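Long-range contacts in amidase, hydantoinase/carbamoylase family (Burkholderia ambifaria, PDB 5TP4), which probably hydrolyses N-carbamoyl-L-amino acids to the free amino acids, as a zinc-dependent amidase of the peptidase M20 family: residues 218-223 / 298-303; 203-208 / 358-363; 151-156 / 368-373. All coordinates share one frame; numbering follows the deposited sequence.

Interaction 1: 218-223 / 298-303; sequences GQAIRW and HDDAQV. With EDO (1,2-ethanediol), chain T.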
ATOM      1  N   GLY B 218      -4.026  17.379 -25.516  1.00  8.56           N
ATOM      2  CA  GLY B 218      -3.726  16.498 -24.402  1.00  7.67           C
ATOM      3  C   GLY B 218      -2.881  17.234 -23.378  1.00  8.95           C
ATOM      4  O   GLY B 218      -2.300  18.283 -23.676  1.00 11.47           O
ATOM      5  N   GLN B 219      -2.833  16.689 -22.163  1.00  9.17           N
ATOM      6  CA  GLN B 219      -2.183  17.307 -21.016  1.00 11.14           C
ATOM      7  C   GLN B 219      -0.676  17.098 -21.040  1.00 10.58           C
ATOM      8  O   GLN B 219      -0.169  16.140 -21.621  1.00 12.61           O
ATOM      9  CB  GLN B 219      -2.710  16.680 -19.727  1.00 11.89           C
ATOM     10  CG  GLN B 219      -4.160  16.983 -19.460  1.00 10.63           C
ATOM     11  CD  GLN B 219      -4.806  15.912 -18.628  1.00 10.46           C
ATOM     12  OE1 GLN B 219      -4.543  14.722 -18.807  1.00 12.24           O
ATOM     13  NE2 GLN B 219      -5.676  16.335 -17.713  1.00 10.46           N
ATOM     14  N   ALA B 220       0.035  17.971 -20.313  1.00 11.12           N
ATOM     15  CA  ALA B 220       1.377  17.637 -19.835  1.00 12.26           C
ATOM     16  C   ALA B 220       1.250  16.757 -18.593  1.00  9.06           C
ATOM     17  O   ALA B 220       0.404  17.008 -17.728  1.00 13.17           O
ATOM     18  CB  ALA B 220       2.173  18.895 -19.499  1.00 15.03           C
ATOM     19  N   ILE B 221       2.065  15.697 -18.527  1.00 10.50           N
ATOM     20  CA  ILE B 221       1.961  14.674 -17.489  1.00  9.31           C
ATOM     21  C   ILE B 221       3.342  14.461 -16.880  1.00 11.40           C
ATOM     22  O   ILE B 221       4.335  14.345 -17.610  1.00 11.62           O
ATOM     23  CB  ILE B 221       1.449  13.332 -18.047  1.00  9.73           C
ATOM     24  CG1 ILE B 221       0.187  13.511 -18.894  1.00 13.05           C
ATOM     25  CG2 ILE B 221       1.192  12.327 -16.889  1.00  9.93           C
ATOM     26  CD1 ILE B 221      -0.225  12.229 -19.599  1.00 13.98           C
ATOM     27  N   ARG B 222       3.395  14.347 -15.554  1.00 11.76           N
ATOM     28  CA  ARG B 222       4.578  13.866 -14.854  1.00 11.61           C
ATOM     29  C   ARG B 222       4.175  12.712 -13.950  1.00 11.33           C
ATOM     30  O   ARG B 222       3.144  12.773 -13.275  1.00 12.26           O
ATOM     31  CB  ARG B 222       5.237  14.964 -13.999  1.00 10.22           C
ATOM     32  CG  ARG B 222       5.497  16.230 -14.797  1.00 13.57           C
ATOM     33  CD  ARG B 222       6.652  16.035 -15.759  1.00 14.58           C
ATOM     34  NE  ARG B 222       6.994  17.294 -16.435  1.00 16.24           N
ATOM     35  CZ  ARG B 222       6.533  17.675 -17.628  1.00 21.80           C
ATOM     36  NH1 ARG B 222       5.705  16.892 -18.313  1.00 20.53           N
ATOM     37  NH2 ARG B 222       6.901  18.846 -18.143  1.00 22.02           N
ATOM     38  N   TRP B 223       5.000  11.675 -13.934  1.00 12.18           N
ATOM     39  CA  TRP B 223       4.881  10.581 -12.978  1.00 12.91           C
ATOM     40  C   TRP B 223       6.082  10.635 -12.054  1.00 10.86           C
ATOM     41  O   TRP B 223       7.220  10.705 -12.525  1.00 13.81           O
ATOM     42  CB  TRP B 223       4.853   9.235 -13.687  1.00 14.80           C
ATOM     43  CG  TRP B 223       3.509   8.819 -14.169  1.00 15.60           C
ATOM     44  CD1 TRP B 223       2.358   9.551 -14.158  1.00 16.76           C
ATOM     45  CD2 TRP B 223       3.172   7.534 -14.699  1.00 16.19           C
ATOM     46  NE1 TRP B 223       1.309   8.791 -14.659  1.00 16.19           N
ATOM     47  CE2 TRP B 223       1.790   7.553 -15.000  1.00 17.94           C
ATOM     48  CE3 TRP B 223       3.907   6.376 -14.966  1.00 18.04           C
ATOM     49  CZ2 TRP B 223       1.132   6.449 -15.539  1.00 25.15           C
ATOM     50  CZ3 TRP B 223       3.245   5.275 -15.498  1.00 29.10           C
ATOM     51  CH2 TRP B 223       1.876   5.325 -15.787  1.00 26.69           C
ATOM     52  N   HIS B 298      -2.410  21.688 -18.307  1.00 15.30           N
ATOM     53  CA  HIS B 298      -2.474  21.951 -19.743  1.00 15.10           C
ATOM     54  C   HIS B 298      -1.124  22.374 -20.306  1.00 16.61           C
ATOM     55  O   HIS B 298      -0.911  22.277 -21.519  1.00 17.75           O
ATOM     56  CB  HIS B 298      -3.499  23.048 -20.043  1.00 20.82           C
ATOM     57  CG  HIS B 298      -4.916  22.628 -19.817  1.00 26.81           C
ATOM     58  ND1 HIS B 298      -5.986  23.302 -20.369  1.00 24.13           N
ATOM     59  CD2 HIS B 298      -5.443  21.605 -19.099  1.00 22.72           C
ATOM     60  CE1 HIS B 298      -7.110  22.716 -19.993  1.00 22.90           C
ATOM     61  NE2 HIS B 298      -6.809  21.682 -19.225  1.00 25.47           N
ATOM     62  N   ASP B 299      -0.219  22.839 -19.453  1.00 15.38           N
ATOM     63  CA  ASP B 299       1.008  23.493 -19.855  0.66 21.36           C
ATOM     64  C   ASP B 299       2.195  22.806 -19.187  1.00 20.93           C
ATOM     65  O   ASP B 299       2.133  22.480 -18.001  1.00 17.93           O
ATOM     66  CB  ASP B 299       0.916  24.964 -19.452  0.66 22.07           C
ATOM     67  CG  ASP B 299       2.120  25.728 -19.807  0.66 28.44           C
ATOM     68  OD1 ASP B 299       3.107  25.622 -19.065  0.66 32.58           O
ATOM     69  OD2 ASP B 299       2.073  26.428 -20.829  0.66 32.59           O
ATOM     70  N   ASP B 300       3.284  22.613 -19.936  1.00 14.97           N
ATOM     71  CA  ASP B 300       4.439  21.933 -19.350  1.00 16.85           C
ATOM     72  C   ASP B 300       5.114  22.776 -18.286  1.00 15.17           C
ATOM     73  O   ASP B 300       5.631  22.235 -17.297  1.00 16.06           O
ATOM     74  CB  ASP B 300       5.449  21.573 -20.434  1.00 21.77           C
ATOM     75  CG  ASP B 300       5.115  20.267 -21.109  1.00 27.26           C
ATOM     76  OD1 ASP B 300       5.463  19.187 -20.553  1.00 22.54           O
ATOM     77  OD2 ASP B 300       4.490  20.334 -22.182  1.00 24.82           O
ATOM     78  N   ALA B 301       5.197  24.093 -18.502  1.00 19.76           N
ATOM     79  CA  ALA B 301       5.813  24.945 -17.493  1.00 19.09           C
ATOM     80  C   ALA B 301       5.040  24.892 -16.184  1.00 17.57           C
ATOM     81  O   ALA B 301       5.642  24.912 -15.105  1.00 18.29           O
ATOM     82  CB  ALA B 301       5.910  26.389 -17.986  1.00 21.19           C
ATOM     83  N   GLN B 302       3.704  24.851 -16.261  1.00 17.56           N
ATOM     84  CA  GLN B 302       2.903  24.833 -15.040  1.00 16.54           C
ATOM     85  C   GLN B 302       2.967  23.474 -14.345  1.00 13.83           C
ATOM     86  O   GLN B 302       2.958  23.413 -13.109  1.00 14.53           O
ATOM     87  CB  GLN B 302       1.447  25.191 -15.336  1.00 21.01           C
ATOM     88  CG  GLN B 302       1.199  26.640 -15.745  1.00 26.57           C
ATOM     89  CD  GLN B 302       1.779  27.645 -14.767  1.00 35.01           C
ATOM     90  OE1 GLN B 302       1.515  27.599 -13.561  1.00 36.07           O
ATOM     91  NE2 GLN B 302       2.590  28.558 -15.286  1.00 37.90           N
ATOM     92  N   VAL B 303       2.973  22.367 -15.100  1.00 14.59           N
ATOM     93  CA  VAL B 303       3.106  21.083 -14.406  1.00 11.79           C
ATOM     94  C   VAL B 303       4.486  20.988 -13.766  1.00 12.28           C
ATOM     95  O   VAL B 303       4.630  20.474 -12.654  1.00 12.39           O
ATOM     96  CB  VAL B 303       2.769  19.879 -15.329  1.00 11.17           C
ATOM     97  CG1 VAL B 303       3.949  19.434 -16.224  1.00 12.41           C
ATOM     98  CG2 VAL B 303       2.314  18.702 -14.501  1.00 12.73           C
TER
HETATM   99  C1  EDO T 505      -0.673  13.990 -24.035  1.00 13.84           C
HETATM  100  O1  EDO T 505      -0.580  15.410 -24.250  1.00 15.95           O
HETATM  101  C2  EDO T 505       0.508  13.524 -23.188  1.00 17.76           C
HETATM  102  O2  EDO T 505       1.743  13.741 -23.891  1.00 18.30           O
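Arg222 reaches from strand 220-223 to the first turn of the helix starting at Asp300 and grips one carboxylate oxygen with both terminal nitrogens: NH2 lies 2.8 Å from Asp300 OD1 and NH1 3.2 Å from the same atom. The NH2 bond is the straighter (159° against 137°) and uses the anti lone pair; guanidinium and carboxylate are nearly coplanar. The Arg222 chain is bent at chi2 (-73°), and NH1 also donates to the carbonyl O of Ile221, which helps fix the group's rotation. The tight part is the packing of Val303 on the guanidinium: Val303 CG1 sits over the centre of one face, 3.4 Å from Arg222 CZ, and Ala220 CB lies 3.8 Å from Val303 CG1. On the looser side Ala301, exposed, points its CB away from the strand; there Asp299, in the conformer given, works as N-cap, its OD1 accepting from Gln302 N. A 1,2-ethanediol, probably from the crystallisation liquor, lies by the Gln219 carbonyl. Strand 212-229 pairs antiparallel with strands 288-297 and 324-337, and helix 300-321 packs on them, Val303 touching Leu295, with Asp304 as second salt-bridge partner of Arg222 and Ala335 N donating to Asp300 OD2.

Interaction 2: 203-208 / 358-363; sequences PVLEAN and ERIVSG
Glu358 OE2 is hydrogen-bonded to two side chains: Asn208 ND2, 3.1 Å away, and the hydroxyl of Thr210, two residues further on. The Asn208 bond is fairly straight (157°) and meets the syn lone pair, with amide and carboxylate planes nearly coplanar. A water donates to the other oxygen, Glu358 OE1, at 3.0 Å and makes a weak bond with Asn208 ND2, so both oxygens of the carboxylate have partners. CG of Glu358 stands between the backbone N and the carbonyl carbon (chi1 69°), and the chain beyond it is extended, crossing from strand to helix. Its aliphatic part slides past Leu205 in the opposite direction, Leu205 CD2 lying 3.8 Å from Glu358 CG, while Val204 CG1 touches Glu358 OE1 at 3.6 Å. Beside it, Ile360 CD1 fits against both helix residues, 3.9 Å from Val204 CB and 4.1 Å from Leu205 CG. Phe381 of strand 377-382 touches Leu205 and Ile360, and Pro239 of the second subunit packs on Val204. With axes 10.8 Å apart and directions 149° from each other, helix 204-208 packs on strand 358-362 of the alpha/beta sheet in the M20 catalytic domain, Leu205 lying about 9 Å, side chain to side chain, from the zinc ligand His198.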
ATOM      1  N   PRO B 203     -16.184  12.366 -16.716  1.00 13.52           N
ATOM      2  CA  PRO B 203     -17.557  12.695 -16.295  1.00 10.56           C
ATOM      3  C   PRO B 203     -18.064  14.071 -16.703  1.00 16.90           C
ATOM      4  O   PRO B 203     -19.232  14.374 -16.410  1.00 19.12           O
ATOM      5  CB  PRO B 203     -17.431  12.610 -14.767  1.00 11.01           C
ATOM      6  CG  PRO B 203     -16.013  13.193 -14.538  1.00 12.81           C
ATOM      7  CD  PRO B 203     -15.173  12.800 -15.729  1.00 15.56           C
ATOM      8  N   VAL B 204     -17.239  14.901 -17.352  1.00 14.23           N
ATOM      9  CA  VAL B 204     -17.564  16.325 -17.477  1.00 12.80           C
ATOM     10  C   VAL B 204     -18.767  16.550 -18.384  1.00 15.63           C
ATOM     11  O   VAL B 204     -19.704  17.277 -18.032  1.00 15.18           O
ATOM     12  CB  VAL B 204     -16.349  17.114 -17.996  1.00 11.66           C
ATOM     13  CG1 VAL B 204     -16.773  18.555 -18.268  1.00 14.92           C
ATOM     14  CG2 VAL B 204     -15.211  17.032 -17.003  1.00 12.24           C
ATOM     15  N   LEU B 205     -18.742  15.986 -19.593  1.00 13.08           N
ATOM     16  CA  LEU B 205     -19.829  16.298 -20.513  1.00 10.51           C
ATOM     17  C   LEU B 205     -21.150  15.737 -19.999  1.00 12.41           C
ATOM     18  O   LEU B 205     -22.193  16.400 -20.090  1.00 16.53           O
ATOM     19  CB  LEU B 205     -19.509  15.749 -21.903  1.00 10.59           C
ATOM     20  CG  LEU B 205     -18.192  16.253 -22.503  1.00 13.05           C
ATOM     21  CD1 LEU B 205     -17.894  15.493 -23.821  1.00 11.28           C
ATOM     22  CD2 LEU B 205     -18.288  17.749 -22.752  1.00 14.10           C
ATOM     23  N   GLU B 206     -21.124  14.514 -19.457  1.00 13.01           N
ATOM     24  CA  GLU B 206     -22.354  13.922 -18.943  1.00 15.84           C
ATOM     25  C   GLU B 206     -22.891  14.723 -17.762  1.00 20.05           C
ATOM     26  O   GLU B 206     -24.096  14.985 -17.681  1.00 19.49           O
ATOM     27  CB  GLU B 206     -22.103  12.462 -18.553  1.00 19.91           C
ATOM     28  CG  GLU B 206     -23.365  11.617 -18.474  1.00 32.90           C
ATOM     29  CD  GLU B 206     -23.916  11.577 -17.093  1.00 41.16           C
ATOM     30  OE1 GLU B 206     -23.134  11.819 -16.151  1.00 44.56           O
ATOM     31  OE2 GLU B 206     -25.129  11.315 -16.940  1.00 46.25           O
ATOM     32  N   ALA B 207     -22.001  15.158 -16.865  1.00 16.39           N
ATOM     33  CA  ALA B 207     -22.422  15.911 -15.688  1.00 20.87           C
ATOM     34  C   ALA B 207     -22.994  17.271 -16.060  1.00 21.40           C
ATOM     35  O   ALA B 207     -23.882  17.777 -15.367  1.00 25.02           O
ATOM     36  CB  ALA B 207     -21.246  16.077 -14.734  1.00 16.78           C
ATOM     37  N   ASN B 208     -22.501  17.882 -17.128  1.00 20.08           N
ATOM     38  CA  ASN B 208     -22.961  19.199 -17.557  1.00 18.06           C
ATOM     39  C   ASN B 208     -24.089  19.156 -18.573  1.00 26.45           C
ATOM     40  O   ASN B 208     -24.580  20.219 -18.967  1.00 26.21           O
ATOM     41  CB  ASN B 208     -21.789  19.985 -18.157  1.00 20.84           C
ATOM     42  CG  ASN B 208     -20.841  20.477 -17.104  1.00 27.89           C
ATOM     43  OD1 ASN B 208     -21.235  20.647 -15.953  1.00 32.10           O
ATOM     44  ND2 ASN B 208     -19.585  20.715 -17.479  1.00 25.77           N
ATOM     45  N   GLU B 358     -18.681  22.359 -25.180  1.00 12.65           N
ATOM     46  CA  GLU B 358     -17.689  23.049 -24.365  1.00 16.17           C
ATOM     47  C   GLU B 358     -16.297  22.581 -24.754  1.00 10.70           C
ATOM     48  O   GLU B 358     -16.100  21.444 -25.200  1.00 11.90           O
ATOM     49  CB  GLU B 358     -17.912  22.846 -22.860  1.00 20.36           C
ATOM     50  CG  GLU B 358     -17.662  21.447 -22.314  1.00 17.60           C
ATOM     51  CD  GLU B 358     -18.112  21.314 -20.841  1.00 23.07           C
ATOM     52  OE1 GLU B 358     -17.322  21.669 -19.936  1.00 25.41           O
ATOM     53  OE2 GLU B 358     -19.259  20.878 -20.591  1.00 26.44           O
ATOM     54  N   ARG B 359     -15.331  23.479 -24.588  1.00 11.81           N
ATOM     55  CA  ARG B 359     -13.931  23.110 -24.761  0.59 10.14           C
ATOM     56  C   ARG B 359     -13.495  22.212 -23.609  1.00 11.30           C
ATOM     57  O   ARG B 359     -13.879  22.430 -22.449  1.00 11.73           O
ATOM     58  CB  ARG B 359     -13.054  24.360 -24.833  0.59 13.17           C
ATOM     59  CG  ARG B 359     -13.235  25.124 -26.122  0.59 18.16           C
ATOM     60  CD  ARG B 359     -12.467  26.433 -26.123  0.59 24.39           C
ATOM     61  NE  ARG B 359     -11.014  26.268 -26.166  0.59 25.37           N
ATOM     62  CZ  ARG B 359     -10.296  26.120 -27.277  0.59 22.46           C
ATOM     63  NH1 ARG B 359     -10.888  26.078 -28.459  0.59 14.99           N
ATOM     64  NH2 ARG B 359      -8.975  25.999 -27.197  0.59 27.92           N
ATOM     65  N   ILE B 360     -12.719  21.172 -23.930  1.00 10.19           N
ATOM     66  CA  ILE B 360     -12.324  20.185 -22.929  1.00 10.82           C
ATOM     67  C   ILE B 360     -10.980  19.597 -23.337  1.00 11.97           C
ATOM     68  O   ILE B 360     -10.681  19.468 -24.521  1.00 10.11           O
ATOM     69  CB  ILE B 360     -13.424  19.095 -22.833  1.00 12.50           C
ATOM     70  CG1 ILE B 360     -13.109  18.055 -21.755  1.00 13.62           C
ATOM     71  CG2 ILE B 360     -13.588  18.377 -24.191  1.00 13.49           C
ATOM     72  CD1 ILE B 360     -14.380  17.258 -21.334  1.00 14.75           C
ATOM     73  N   VAL B 361     -10.147  19.271 -22.361  1.00 12.25           N
ATOM     74  CA  VAL B 361      -8.865  18.645 -22.678  1.00  9.44           C
ATOM     75  C   VAL B 361      -9.062  17.130 -22.711  1.00 15.06           C
ATOM     76  O   VAL B 361      -9.916  16.589 -22.003  1.00 15.61           O
ATOM     77  CB  VAL B 361      -7.787  19.082 -21.654  1.00 11.30           C
ATOM     78  CG1 VAL B 361      -8.013  18.421 -20.289  1.00 17.82           C
ATOM     79  CG2 VAL B 361      -6.388  18.823 -22.191  1.00 15.54           C
ATOM     80  N   SER B 362      -8.294  16.429 -23.554  1.00 11.31           N
ATOM     81  CA  SER B 362      -8.308  14.971 -23.506  1.00 12.17           C
ATOM     82  C   SER B 362      -7.482  14.500 -22.318  1.00 14.24           C
ATOM     83  O   SER B 362      -6.268  14.734 -22.260  1.00 14.33           O
ATOM     84  CB  SER B 362      -7.785  14.373 -24.810  1.00 12.70           C
ATOM     85  OG  SER B 362      -7.782  12.951 -24.682  1.00 15.27           O
ATOM     86  N   GLY B 363      -8.144  13.848 -21.347  1.00 11.28           N
ATOM     87  CA  GLY B 363      -7.407  13.402 -20.186  1.00 12.39           C
ATOM     88  C   GLY B 363      -6.692  12.087 -20.345  1.00 11.86           C
ATOM     89  O   GLY B 363      -5.965  11.688 -19.436  1.00 14.02           O
TER
HETATM   90  O   HOH W   1     -17.001  22.326 -17.027  1.00 33.76           O

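Interaction 3: 151-156 / 368-373; sequences VFTGAL and AILLAR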
ATOM      1  N   VAL B 151       4.075   4.373 -35.164  1.00 14.00           N
ATOM      2  CA  VAL B 151       4.864   3.962 -36.331  1.00 10.97           C
ATOM      3  C   VAL B 151       4.508   4.824 -37.536  1.00 11.34           C
ATOM      4  O   VAL B 151       5.391   5.287 -38.263  1.00 12.45           O
ATOM      5  CB  VAL B 151       4.675   2.458 -36.628  1.00 12.59           C
ATOM      6  CG1 VAL B 151       5.389   2.057 -37.944  1.00 16.50           C
ATOM      7  CG2 VAL B 151       5.251   1.630 -35.480  1.00 13.48           C
ATOM      8  N   PHE B 152       3.214   5.083 -37.746  1.00 11.84           N
ATOM      9  CA  PHE B 152       2.784   5.950 -38.846  1.00 13.04           C
ATOM     10  C   PHE B 152       3.446   7.325 -38.794  1.00 14.32           C
ATOM     11  O   PHE B 152       3.878   7.862 -39.836  1.00 11.11           O
ATOM     12  CB  PHE B 152       1.261   6.094 -38.819  1.00  9.40           C
ATOM     13  CG  PHE B 152       0.713   6.917 -39.948  1.00 10.21           C
ATOM     14  CD1 PHE B 152       0.339   6.323 -41.135  1.00  9.43           C
ATOM     15  CD2 PHE B 152       0.527   8.300 -39.792  1.00  8.65           C
ATOM     16  CE1 PHE B 152      -0.191   7.093 -42.179  1.00  9.03           C
ATOM     17  CE2 PHE B 152      -0.004   9.068 -40.834  1.00 10.79           C
ATOM     18  CZ  PHE B 152      -0.355   8.467 -42.010  1.00 13.24           C
ATOM     19  N   THR B 153       3.536   7.927 -37.603  1.00  9.97           N
ATOM     20  CA  THR B 153       4.106   9.267 -37.494  1.00 13.22           C
ATOM     21  C   THR B 153       5.628   9.279 -37.396  1.00 17.16           C
ATOM     22  O   THR B 153       6.217  10.361 -37.362  1.00 17.94           O
ATOM     23  CB  THR B 153       3.527  10.019 -36.281  1.00 14.44           C
ATOM     24  OG1 THR B 153       3.894   9.356 -35.060  1.00 18.96           O
ATOM     25  CG2 THR B 153       2.009  10.111 -36.391  1.00 12.55           C
ATOM     26  N   GLY B 154       6.280   8.124 -37.343  1.00 12.91           N
ATOM     27  CA  GLY B 154       7.723   8.078 -37.221  1.00 15.15           C
ATOM     28  C   GLY B 154       8.248   8.169 -35.798  1.00 16.30           C
ATOM     29  O   GLY B 154       9.469   8.223 -35.605  1.00 17.92           O
ATOM     30  N   ALA B 155       7.362   8.180 -34.796  1.00 16.50           N
ATOM     31  CA  ALA B 155       7.789   8.268 -33.405  1.00 17.20           C
ATOM     32  C   ALA B 155       8.364   6.942 -32.921  1.00 18.56           C
ATOM     33  O   ALA B 155       9.203   6.923 -32.008  1.00 17.96           O
ATOM     34  CB  ALA B 155       6.605   8.722 -32.536  1.00 16.32           C
ATOM     35  N   LEU B 156       7.952   5.837 -33.542  1.00 14.60           N
ATOM     36  CA  LEU B 156       8.423   4.492 -33.211  1.00 15.40           C
ATOM     37  C   LEU B 156       8.902   3.853 -34.509  1.00 18.81           C
ATOM     38  O   LEU B 156       8.102   3.707 -35.453  1.00 19.16           O
ATOM     39  CB  LEU B 156       7.308   3.657 -32.560  1.00 17.00           C
ATOM     40  CG  LEU B 156       7.632   2.214 -32.192  1.00 15.06           C
ATOM     41  CD1 LEU B 156       8.742   2.169 -31.168  1.00 16.05           C
ATOM     42  CD2 LEU B 156       6.376   1.533 -31.644  1.00 19.64           C
ATOM     43  N   ALA B 368      -5.011  10.182 -31.799  1.00 11.12           N
ATOM     44  CA  ALA B 368      -4.957  11.605 -32.143  1.00  9.30           C
ATOM     45  C   ALA B 368      -3.776  12.328 -31.504  1.00  8.74           C
ATOM     46  O   ALA B 368      -3.250  13.275 -32.096  1.00  9.74           O
ATOM     47  CB  ALA B 368      -6.249  12.309 -31.732  1.00  7.82           C
ATOM     48  N   ILE B 369      -3.363  11.919 -30.298  1.00  9.08           N
ATOM     49  CA  ILE B 369      -2.219  12.562 -29.637  1.00  9.22           C
ATOM     50  C   ILE B 369      -0.962  12.450 -30.496  1.00 12.80           C
ATOM     51  O   ILE B 369      -0.197  13.425 -30.680  1.00 11.10           O
ATOM     52  CB  ILE B 369      -1.991  11.938 -28.248  1.00  9.00           C
ATOM     53  CG1 ILE B 369      -3.179  12.222 -27.344  1.00 13.92           C
ATOM     54  CG2 ILE B 369      -0.677  12.495 -27.652  1.00 12.10           C
ATOM     55  CD1 ILE B 369      -3.433  13.698 -27.096  1.00 15.58           C
ATOM     56  N   LEU B 370      -0.707  11.241 -31.009  1.00  9.35           N
ATOM     57  CA  LEU B 370       0.454  11.020 -31.866  1.00 10.13           C
ATOM     58  C   LEU B 370       0.304  11.762 -33.185  1.00 10.78           C
ATOM     59  O   LEU B 370       1.269  12.360 -33.676  1.00 12.71           O
ATOM     60  CB  LEU B 370       0.640   9.525 -32.135  1.00 10.69           C
ATOM     61  CG  LEU B 370       1.287   8.627 -31.068  1.00 12.96           C
ATOM     62  CD1 LEU B 370       2.771   8.875 -30.957  1.00 14.11           C
ATOM     63  CD2 LEU B 370       0.588   8.747 -29.672  1.00 14.14           C
ATOM     64  N   LEU B 371      -0.890  11.725 -33.778  1.00  9.04           N
ATOM     65  CA  LEU B 371      -1.086  12.386 -35.072  1.00 10.56           C
ATOM     66  C   LEU B 371      -0.891  13.891 -34.958  1.00 13.38           C
ATOM     67  O   LEU B 371      -0.330  14.521 -35.866  1.00 12.02           O
ATOM     68  CB  LEU B 371      -2.476  12.092 -35.638  1.00  9.99           C
ATOM     69  CG  LEU B 371      -2.598  10.843 -36.528  1.00 10.14           C
ATOM     70  CD1 LEU B 371      -1.891  10.989 -37.895  1.00  9.48           C
ATOM     71  CD2 LEU B 371      -2.068   9.568 -35.844  1.00 11.28           C
ATOM     72  N   ALA B 372      -1.335  14.486 -33.843  1.00 10.55           N
ATOM     73  CA  ALA B 372      -1.305  15.942 -33.697  1.00 12.32           C
ATOM     74  C   ALA B 372       0.100  16.499 -33.739  1.00 12.79           C
ATOM     75  O   ALA B 372       0.278  17.687 -34.043  1.00 15.66           O
ATOM     76  CB  ALA B 372      -1.957  16.362 -32.378  1.00  9.49           C
ATOM     77  N   ARG B 373       1.098  15.677 -33.434  1.00 10.63           N
ATOM     78  CA  ARG B 373       2.472  16.140 -33.476  1.00 11.93           C
ATOM     79  C   ARG B 373       3.014  16.203 -34.893  1.00 14.06           C
ATOM     80  O   ARG B 373       4.089  16.773 -35.096  1.00 18.13           O
ATOM     81  CB  ARG B 373       3.340  15.250 -32.599  1.00 15.02           C
ATOM     82  CG  ARG B 373       2.926  15.355 -31.132  1.00 12.27           C
ATOM     83  CD  ARG B 373       3.614  14.298 -30.260  1.00 14.97           C
ATOM     84  NE  ARG B 373       3.107  14.394 -28.893  1.00 15.39           N
ATOM     85  CZ  ARG B 373       3.054  13.379 -28.038  1.00 17.29           C
ATOM     86  NH1 ARG B 373       3.502  12.175 -28.402  1.00 17.19           N
ATOM     87  NH2 ARG B 373       2.549  13.573 -26.820  1.00 13.11           N
TER
HETATM   88  O   HOH W   2       3.883  11.513 -33.373  1.00 13.43           O
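Thr153 meets helix 368-372 through its methyl group, CG2 packing against a carbonyl, 3.6 Å from Leu370 O. The apolar contacts are three. Thr153 CG2 lies 4.1 Å from Leu371 CD2. Leu371 CD1 approaches the Phe152 ring obliquely, 4.0 Å from Phe152 CE2, the two side chains crossing at about a right angle. Ala155 CB touches Leu370 CD1 at 4.1 Å. The polar link is indirect: no direct hydrogen bond joins the segments; instead one water lies 2.7 Å from Thr153 OG1 and donates to Leu370 O at 2.8 Å. OG1, placed between the backbone N and the carbonyl carbon (chi1 64°), is also bonded to Ser149 O in its own helix. Backbone geometry completes the fit, for Gly154 closes the helix with a Schellman motif at positive phi (85°), and the chain then turns to bring Ala155 CB toward Leu370. Around this contact, Leu370 also packs on Ser149 and Ala150 of helix 147-153 and Leu371 on Thr377 of strand 377-382, while Trp134 meets the Phe152 ring edge-to-face. Helix 367-372 thus lies between helix 147-153 and strand 377-382, with Leu370 about 8 Å, side chain to side chain, from Glu137, a zinc ligand of this protein, though not bound to zinc in this chain.

In the fold
From the N terminus, helix 147-153 opens the widest loop, which interaction 3 closes at 368-373. Within it, helix 204-208 opens the loop that interaction 2 closes at strand 357-362, and inside that one interaction 1 joins strand 212-229 to the start of helix 300-321. The three loops are therefore concentric and none cross. Interactions 1 and 2 share a sheet, in which strands 212-229 and 357-362 are neighbours; they touch through Gln219 and Val361, and both reach the second subunit. Gly218 packs on Ile369, linking interactions 1 and 3. Interactions 2 and 3 lie on opposite sides of the chain's centre, without touching, joined by the short step from strand 357-362 to helix 367-372.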